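Long-range contacts in ESAT-6/WXG100 secretion system protein (PDB 7JQE), which probably serves as a membrane subunit of the bacterial type VIIb secretion system and takes part in toxin export, the fragment described here being extracellular: residues Leu139-Ile143 and Tyr476-Thr480; Met200-Val205 and Leu238-Lys242; Ala253-Phe257 and Asp404-Ile409. Residues are numbered along the deposited sequence.

In the fold
The three contacts are spread along an elongated chain with a radius of gyration of 51 Å. The centre of contact 1 lies about 56 Å from the chain centre, where helix 462-491 returns beside helices 102-135 and 152-164; its two segments enclose both other contacts in sequence. Its centre is about 63 Å from that of contact 2 and about 81 Å from that of contact 3, so it belongs to a separate helical part. Contacts 2 and 3 are neighbours, with centres about 19 Å and nearest atoms about 5 Å apart, and follow one another in sequence. Helix 396-427 links them: it carries residues 404-409, and its Ile-416 and Ile-423 pack against contact 2.

Contact 1: Leu139-Ile143 and Tyr476-Thr480; sequences LALDI and YTELT
Tyr-476, on helix 462-491, reaches the irregular 139-143 loop with chi1 t (-161°) and chi2 89°. The loop backbone is extended at Leu-141 (-59/132) and Asp-142 (-82/118), helical in phi/psi at Leu-139 (-65/-32) and Ile-143 (-69/-23), and left-handed at Ala-140 (44/61), whose CB points away from the helix. Leu-141 N donates to Tyr-476 OH at 2.9 Å with an N-H...O angle of 167°. A water lies 2.5 Å from Tyr-476 OH and weakly accepts from Ala-140 N at 3.4 Å. Leu-141 (chi1 t, chi2 p) sets CB 3.6 Å from Tyr-476 CE2, at the ring edge. One helical turn on, Thr-480 adopts chi1 m: its OG1 hydrogen-bonds to Tyr-476 O at 3.1 Å and its CG2 meets Ile-143 CG2 (chi1 p) at 4.1 Å. The closest CA pair is Ile-143 and Thr-480, 7.0 Å apart. Arg-127 hydrogen-bonds to both Leu-141 O and Thr-480 OG1. The loop joining helices 102-135 and 152-164 thus packs on helix 462-491 through a tyrosine hydroxyl, within a helical bundle.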
loop_
_atom_site.group_PDB
_atom_site.type_symbol
_atom_site.label_atom_id
_atom_site.label_comp_id
_atom_site.label_asym_id
_atom_site.label_seq_id
_atom_site.Cartn_x
_atom_site.Cartn_y
_atom_site.Cartn_z
ATOM N N LEU A 139 40.385 -11.329 -29.628
ATOM C CA LEU A 139 40.457 -10.804 -30.988
ATOM C C LEU A 139 41.721 -11.258 -31.708
ATOM O O LEU A 139 41.697 -11.445 -32.930
ATOM C CB LEU A 139 40.371 -9.278 -30.966
ATOM C CG LEU A 139 39.021 -8.704 -30.524
ATOM C CD1 LEU A 139 39.094 -7.193 -30.391
ATOM C CD2 LEU A 139 37.934 -9.100 -31.507
ATOM N N ALA A 140 42.816 -11.451 -30.979
ATOM C CA ALA A 140 44.109 -11.805 -31.568
ATOM C C ALA A 140 44.383 -10.959 -32.810
ATOM O O ALA A 140 44.524 -11.459 -33.926
ATOM C CB ALA A 140 44.181 -13.294 -31.898
ATOM N N LEU A 141 44.444 -9.648 -32.590
ATOM C CA LEU A 141 44.698 -8.719 -33.682
ATOM C C LEU A 141 46.032 -9.045 -34.338
ATOM O O LEU A 141 47.040 -9.239 -33.652
ATOM C CB LEU A 141 44.691 -7.284 -33.160
ATOM C CG LEU A 141 44.649 -6.171 -34.208
ATOM C CD1 LEU A 141 43.326 -6.201 -34.954
ATOM C CD2 LEU A 141 44.873 -4.818 -33.551
ATOM N N ASP A 142 46.032 -9.116 -35.668
ATOM C CA ASP A 142 47.221 -9.498 -36.425
ATOM C C ASP A 142 48.137 -8.289 -36.601
ATOM O O ASP A 142 47.756 -7.295 -37.229
ATOM C CB ASP A 142 46.815 -10.085 -37.776
ATOM C CG ASP A 142 47.991 -10.282 -38.703
ATOM O OD1 ASP A 142 48.748 -11.259 -38.512
ATOM O OD2 ASP A 142 48.159 -9.457 -39.627
ATOM N N ILE A 143 49.352 -8.380 -36.054
ATOM C CA ILE A 143 50.271 -7.245 -36.067
ATOM C C ILE A 143 50.777 -6.917 -37.464
ATOM O O ILE A 143 51.190 -5.779 -37.715
ATOM C CB ILE A 143 51.473 -7.502 -35.137
ATOM C CG1 ILE A 143 52.351 -8.618 -35.706
ATOM C CG2 ILE A 143 51.001 -7.847 -33.733
ATOM C CD1 ILE A 143 53.706 -8.742 -35.033
ATOM N N TYR A 476 44.912 -2.868 -24.855
ATOM C CA TYR A 476 45.177 -3.752 -25.986
ATOM C C TYR A 476 46.076 -3.074 -27.017
ATOM O O TYR A 476 46.997 -3.699 -27.557
ATOM C CB TYR A 476 43.860 -4.203 -26.622
ATOM C CG TYR A 476 43.999 -5.444 -27.476
ATOM C CD1 TYR A 476 43.858 -6.710 -26.923
ATOM C CD2 TYR A 476 44.287 -5.350 -28.833
ATOM C CE1 TYR A 476 43.997 -7.851 -27.697
ATOM C CE2 TYR A 476 44.430 -6.485 -29.616
ATOM C CZ TYR A 476 44.284 -7.733 -29.044
ATOM O OH TYR A 476 44.428 -8.861 -29.820
ATOM N N THR A 477 45.830 -1.791 -27.295
ATOM C CA THR A 477 46.651 -1.072 -28.265
ATOM C C THR A 477 48.113 -1.061 -27.838
ATOM O O THR A 477 49.008 -1.385 -28.629
ATOM C CB THR A 477 46.134 0.358 -28.442
ATOM O OG1 THR A 477 44.790 0.328 -28.935
ATOM C CG2 THR A 477 47.002 1.117 -29.426
ATOM N N GLU A 478 48.372 -0.700 -26.579
ATOM C CA GLU A 478 49.749 -0.597 -26.108
ATOM C C GLU A 478 50.439 -1.955 -26.101
ATOM O O GLU A 478 51.637 -2.051 -26.391
ATOM C CB GLU A 478 49.777 0.042 -24.719
ATOM C CG GLU A 478 49.341 1.497 -24.721
ATOM C CD GLU A 478 49.332 2.118 -23.338
ATOM O OE1 GLU A 478 49.577 1.391 -22.354
ATOM O OE2 GLU A 478 49.075 3.338 -23.237
ATOM N N LEU A 479 49.702 -3.019 -25.773
ATOM C CA LEU A 479 50.293 -4.352 -25.803
ATOM C C LEU A 479 50.582 -4.798 -27.231
ATOM O O LEU A 479 51.608 -5.437 -27.489
ATOM C CB LEU A 479 49.378 -5.351 -25.102
ATOM C CG LEU A 479 49.237 -5.163 -23.591
ATOM C CD1 LEU A 479 47.935 -5.783 -23.095
ATOM C CD2 LEU A 479 50.431 -5.761 -22.871
ATOM N N THR A 480 49.690 -4.477 -28.171
ATOM C CA THR A 480 49.965 -4.795 -29.569
ATOM C C THR A 480 51.174 -4.017 -30.074
ATOM O O THR A 480 52.045 -4.576 -30.750
ATOM C CB THR A 480 48.740 -4.500 -30.435
ATOM O OG1 THR A 480 47.678 -5.391 -30.084
ATOM C CG2 THR A 480 49.078 -4.693 -31.906
HETATM O O HOH W 1 44.740 -10.809 -28.263
#

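Contact 2: Met200-Val205 and Leu238-Lys242; sequences MGSVDV and LGKYK. With EDO (1,2-ethanediol), chain U.
Met-200, present as selenomethionine and still helical (-72/-14), starts a type I turn closed by Val-203 N to Met-200 O at 3.1 Å. Its chi1 m, chi2 t, chi3 p conformation carries CE to 3.3 Å from Leu-238 O and 3.7 Å from Lys-242 CB, while SE lies 3.9 Å from Tyr-241 CD2, an oblique Met-aromatic contact 5.0 Å from the ring centroid. After the turn the backbone extends at Val-203 (-122/146), whose CG1 is 4.4 Å from Leu-238 CD1. Val-205 (chi1 m) sets CG1 4.0 Å from Leu-238 CB and CG2 3.7 Å from Lys-242 CD. Val-205 CA is 5.9 Å from Gly-239 CA, and Val-205 CB 4.4 Å from Gly-239 N. No hydrogen bond joins the segments; Lys-242 NZ hydrogen-bonds to Val-247 O, Thr-249 OG1 and, at 3.2 Å, O1 of an ethanediol probably from the crystallisation liquor. The loop after helix 191-200 packs on helix 225-244, and helix 396-427 adds Ile-416 on Val-203 and Ile-423 on Leu-238 and Tyr-241.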
loop_
_atom_site.group_PDB
_atom_site.type_symbol
_atom_site.label_atom_id
_atom_site.label_comp_id
_atom_site.label_asym_id
_atom_site.label_seq_id
_atom_site.Cartn_x
_atom_site.Cartn_y
_atom_site.Cartn_z
HETATM N N MSE A 200 -3.260 -9.997 7.289
HETATM C CA MSE A 200 -4.182 -10.971 6.716
HETATM C C MSE A 200 -4.594 -12.043 7.718
HETATM O O MSE A 200 -5.556 -12.774 7.481
HETATM C CB MSE A 200 -3.563 -11.624 5.477
HETATM C CG MSE A 200 -3.323 -10.643 4.332
HETATM SE SE MSE A 200 -2.719 -11.455 2.661
HETATM C CE MSE A 200 -4.106 -12.804 2.416
ATOM N N GLY A 201 -3.873 -12.130 8.838
ATOM C CA GLY A 201 -4.181 -13.149 9.829
ATOM C C GLY A 201 -5.566 -13.009 10.433
ATOM O O GLY A 201 -6.129 -13.984 10.938
ATOM N N SER A 202 -6.135 -11.804 10.397
ATOM C CA SER A 202 -7.464 -11.550 10.943
ATOM C C SER A 202 -8.441 -11.106 9.859
ATOM O O SER A 202 -9.428 -10.424 10.143
ATOM C CB SER A 202 -7.396 -10.512 12.061
ATOM O OG SER A 202 -7.016 -9.250 11.553
ATOM N N VAL A 203 -8.185 -11.497 8.615
ATOM C CA VAL A 203 -9.031 -11.136 7.486
ATOM C C VAL A 203 -9.531 -12.406 6.811
ATOM O O VAL A 203 -8.834 -13.424 6.764
ATOM C CB VAL A 203 -8.272 -10.241 6.483
ATOM C CG1 VAL A 203 -9.074 -10.073 5.208
ATOM C CG2 VAL A 203 -7.966 -8.896 7.114
ATOM N N ASP A 204 -10.753 -12.340 6.291
ATOM C CA ASP A 204 -11.378 -13.443 5.571
ATOM C C ASP A 204 -11.349 -13.110 4.087
ATOM O O ASP A 204 -11.997 -12.149 3.656
ATOM C CB ASP A 204 -12.813 -13.664 6.059
ATOM C CG ASP A 204 -13.483 -14.870 5.420
ATOM O OD1 ASP A 204 -13.069 -15.289 4.321
ATOM O OD2 ASP A 204 -14.447 -15.395 6.018
ATOM N N VAL A 205 -10.602 -13.902 3.306
ATOM C CA VAL A 205 -10.363 -13.567 1.900
ATOM C C VAL A 205 -11.369 -14.190 0.944
ATOM O O VAL A 205 -11.373 -13.837 -0.245
ATOM C CB VAL A 205 -8.947 -13.986 1.455
ATOM C CG1 VAL A 205 -7.907 -13.413 2.399
ATOM C CG2 VAL A 205 -8.842 -15.498 1.386
ATOM N N LEU A 238 -6.056 -10.498 -2.544
ATOM C CA LEU A 238 -5.603 -11.127 -1.308
ATOM C C LEU A 238 -5.633 -12.644 -1.423
ATOM O O LEU A 238 -4.820 -13.333 -0.796
ATOM C CB LEU A 238 -6.463 -10.670 -0.132
ATOM C CG LEU A 238 -6.489 -9.166 0.139
ATOM C CD1 LEU A 238 -7.478 -8.843 1.254
ATOM C CD2 LEU A 238 -5.108 -8.684 0.500
ATOM N N GLY A 239 -6.565 -13.182 -2.209
ATOM C CA GLY A 239 -6.579 -14.616 -2.439
ATOM C C GLY A 239 -5.368 -15.081 -3.221
ATOM O O GLY A 239 -4.762 -16.104 -2.892
ATOM N N LYS A 240 -4.995 -14.335 -4.267
ATOM C CA LYS A 240 -3.809 -14.687 -5.040
ATOM C C LYS A 240 -2.574 -14.725 -4.154
ATOM O O LYS A 240 -1.766 -15.661 -4.233
ATOM C CB LYS A 240 -3.608 -13.692 -6.184
ATOM C CG LYS A 240 -4.250 -14.090 -7.498
ATOM C CD LYS A 240 -3.870 -13.105 -8.593
ATOM C CE LYS A 240 -4.512 -13.473 -9.922
ATOM N NZ LYS A 240 -4.515 -12.328 -10.877
ATOM N N TYR A 241 -2.416 -13.719 -3.294
ATOM C CA TYR A 241 -1.261 -13.671 -2.408
ATOM C C TYR A 241 -1.289 -14.818 -1.403
ATOM O O TYR A 241 -0.273 -15.490 -1.188
ATOM C CB TYR A 241 -1.225 -12.325 -1.695
ATOM C CG TYR A 241 0.073 -12.039 -0.988
ATOM C CD1 TYR A 241 1.107 -11.364 -1.634
ATOM C CD2 TYR A 241 0.265 -12.428 0.328
ATOM C CE1 TYR A 241 2.297 -11.087 -0.986
ATOM C CE2 TYR A 241 1.451 -12.158 0.983
ATOM C CZ TYR A 241 2.465 -11.490 0.321
ATOM O OH TYR A 241 3.645 -11.224 0.978
ATOM N N LYS A 242 -2.448 -15.057 -0.780
ATOM C CA LYS A 242 -2.559 -16.144 0.188
ATOM C C LYS A 242 -2.249 -17.486 -0.455
ATOM O O LYS A 242 -1.634 -18.357 0.170
ATOM C CB LYS A 242 -3.960 -16.168 0.800
ATOM C CG LYS A 242 -4.281 -17.449 1.562
ATOM C CD LYS A 242 -5.779 -17.568 1.825
ATOM C CE LYS A 242 -6.113 -18.833 2.598
ATOM N NZ LYS A 242 -5.520 -18.818 3.961
HETATM C C1 EDO U . -2.419 -21.708 3.452
HETATM O O1 EDO U . -2.871 -20.370 3.208
HETATM C C2 EDO U . -3.112 -22.637 2.462
HETATM O O2 EDO U . -3.521 -21.875 1.318
#

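Contact 3: Ala253-Phe257 and Asp404-Ile409; sequences ATYSF and DDLKTI. With EDO (1,2-ethanediol), chain B.
Asp-405 receives the backbone of the 253-257 segment in its carboxylate. Phe-257 N donates to Asp-405 OD2 at 2.9 Å with a nearly linear angle of 176°, and Ser-256 N makes a weak bond to Asp-405 OD1 at 3.3 Å and 143°. Asp-405 holds chi1 m (-63°) and chi2 -43°, aiming both oxygens at two successive amides. The register agrees: the nearest CA atoms are those of Tyr-255 and Asp-405, 6.1 Å apart. Tyr-255 is extended (-126/119), and the backbone then turns into the 3-10 segment at Ser-256 (-52/-50) and Phe-257 (-62/-8). Residues 404-409 are helical, with Ile-409 N to Asp-405 O at 2.9 Å, but kinked where Lys-407 N and Thr-408 N lack the bond to the fourth residue before.

Both rings lie beside this polar centre and meet Ile-409. Tyr-255, chi1 m, brings CE1 to 3.9 Å from Ile-409 CG1 and 4.2 Å from Thr-408 CG2, the latter at its ring edge. Phe-257, chi1 p, places CD1 3.0 Å from Asp-405 OD2, again at the edge, and CE1 4.2 Å from Ile-409 CD1. Leu-213 of helix 211-219 packs on Tyr-255, Phe-257 and Ile-409 (chi1 m, chi2 t). Farther out, Ser-256 CB is 3.8 Å from Asp-404 OD2, which is hydrogen-bonded to Ser-400 OG. Thr-408 OG1 makes a weak hydrogen bond of 3.4 Å to O1 of an ethanediol, probably from the crystallisation liquor.

Leu-406, Lys-407 and Ile-409 also pack against the second subunit. A helix-borne aspartate whose carboxylate takes two successive loop amides thus pins the segment before strand 268-275 to helix 396-427.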
loop_
_atom_site.group_PDB
_atom_site.type_symbol
_atom_site.label_atom_id
_atom_site.label_comp_id
_atom_site.label_asym_id
_atom_site.label_seq_id
_atom_site.Cartn_x
_atom_site.Cartn_y
_atom_site.Cartn_z
ATOM N N ALA A 253 -17.893 -14.999 9.912
ATOM C CA ALA A 253 -18.275 -13.849 10.726
ATOM C C ALA A 253 -19.786 -13.682 10.728
ATOM O O ALA A 253 -20.429 -13.860 9.691
ATOM C CB ALA A 253 -17.619 -12.567 10.213
ATOM N N THR A 254 -20.364 -13.335 11.874
ATOM C CA THR A 254 -21.790 -13.063 11.972
ATOM C C THR A 254 -22.026 -11.583 12.246
ATOM O O THR A 254 -21.246 -10.927 12.945
ATOM C CB THR A 254 -22.449 -13.902 13.071
ATOM O OG1 THR A 254 -21.929 -13.517 14.350
ATOM C CG2 THR A 254 -22.190 -15.386 12.837
ATOM N N TYR A 255 -23.112 -11.063 11.682
ATOM C CA TYR A 255 -23.488 -9.663 11.845
ATOM C C TYR A 255 -24.915 -9.591 12.365
ATOM O O TYR A 255 -25.846 -10.058 11.699
ATOM C CB TYR A 255 -23.352 -8.902 10.525
ATOM C CG TYR A 255 -21.943 -8.902 9.972
ATOM C CD1 TYR A 255 -20.947 -8.120 10.547
ATOM C CD2 TYR A 255 -21.611 -9.682 8.873
ATOM C CE1 TYR A 255 -19.656 -8.121 10.043
ATOM C CE2 TYR A 255 -20.332 -9.685 8.360
ATOM C CZ TYR A 255 -19.356 -8.906 8.948
ATOM O OH TYR A 255 -18.079 -8.920 8.435
ATOM N N SER A 256 -25.084 -9.006 13.553
ATOM C CA SER A 256 -26.411 -8.890 14.153
ATOM C C SER A 256 -27.417 -8.265 13.187
ATOM O O SER A 256 -28.510 -8.800 12.976
ATOM C CB SER A 256 -26.329 -8.063 15.437
ATOM O OG SER A 256 -25.334 -8.567 16.310
ATOM N N PHE A 257 -27.057 -7.133 12.577
ATOM C CA PHE A 257 -28.029 -6.338 11.833
ATOM C C PHE A 257 -28.637 -7.077 10.646
ATOM O O PHE A 257 -29.574 -6.554 10.033
ATOM C CB PHE A 257 -27.380 -5.029 11.354
ATOM C CG PHE A 257 -26.593 -5.163 10.076
ATOM C CD1 PHE A 257 -25.303 -5.670 10.083
ATOM C CD2 PHE A 257 -27.140 -4.760 8.866
ATOM C CE1 PHE A 257 -24.579 -5.783 8.906
ATOM C CE2 PHE A 257 -26.420 -4.871 7.683
ATOM C CZ PHE A 257 -25.139 -5.384 7.703
ATOM N N ASP A 404 -23.903 -2.219 16.817
ATOM C CA ASP A 404 -23.289 -3.532 16.983
ATOM C C ASP A 404 -22.151 -3.787 16.002
ATOM O O ASP A 404 -21.042 -4.126 16.421
ATOM C CB ASP A 404 -24.348 -4.633 16.835
ATOM C CG ASP A 404 -25.394 -4.589 17.934
ATOM O OD1 ASP A 404 -25.047 -4.201 19.072
ATOM O OD2 ASP A 404 -26.564 -4.939 17.662
ATOM N N ASP A 405 -22.397 -3.610 14.705
ATOM C CA ASP A 405 -21.540 -4.174 13.671
ATOM C C ASP A 405 -20.639 -3.167 12.973
ATOM O O ASP A 405 -19.570 -3.549 12.496
ATOM C CB ASP A 405 -22.399 -4.881 12.616
ATOM C CG ASP A 405 -23.169 -6.053 13.189
ATOM O OD1 ASP A 405 -22.580 -6.823 13.976
ATOM O OD2 ASP A 405 -24.364 -6.203 12.862
ATOM N N LEU A 406 -21.037 -1.896 12.903
ATOM C CA LEU A 406 -20.306 -0.944 12.077
ATOM C C LEU A 406 -18.832 -0.881 12.463
ATOM O O LEU A 406 -17.955 -0.892 11.592
ATOM C CB LEU A 406 -20.955 0.435 12.178
ATOM C CG LEU A 406 -20.671 1.401 11.032
ATOM C CD1 LEU A 406 -20.805 0.691 9.694
ATOM C CD2 LEU A 406 -21.626 2.584 11.107
ATOM N N LYS A 407 -18.540 -0.841 13.764
ATOM C CA LYS A 407 -17.152 -0.741 14.201
ATOM C C LYS A 407 -16.340 -1.944 13.735
ATOM O O LYS A 407 -15.146 -1.821 13.437
ATOM C CB LYS A 407 -17.084 -0.618 15.720
ATOM C CG LYS A 407 -17.439 -1.904 16.427
ATOM C CD LYS A 407 -17.381 -1.755 17.931
ATOM C CE LYS A 407 -18.394 -2.681 18.588
ATOM N NZ LYS A 407 -18.354 -4.048 17.990
ATOM N N THR A 408 -16.967 -3.117 13.679
ATOM C CA THR A 408 -16.267 -4.285 13.164
ATOM C C THR A 408 -16.124 -4.219 11.649
ATOM O O THR A 408 -15.110 -4.657 11.097
ATOM C CB THR A 408 -16.990 -5.559 13.580
ATOM O OG1 THR A 408 -16.569 -5.923 14.899
ATOM C CG2 THR A 408 -16.666 -6.693 12.624
ATOM N N ILE A 409 -17.122 -3.669 10.959
ATOM C CA ILE A 409 -17.040 -3.577 9.506
ATOM C C ILE A 409 -15.963 -2.583 9.089
ATOM O O ILE A 409 -15.232 -2.812 8.121
ATOM C CB ILE A 409 -18.413 -3.210 8.922
ATOM C CG1 ILE A 409 -19.378 -4.385 9.065
ATOM C CG2 ILE A 409 -18.281 -2.784 7.467
ATOM C CD1 ILE A 409 -20.839 -3.981 8.894
HETATM C C1 EDO B . -14.815 -9.434 13.295
HETATM O O1 EDO B . -14.545 -8.630 14.449
HETATM C C2 EDO B . -15.982 -10.370 13.587
HETATM O O2 EDO B . -16.255 -11.173 12.433
#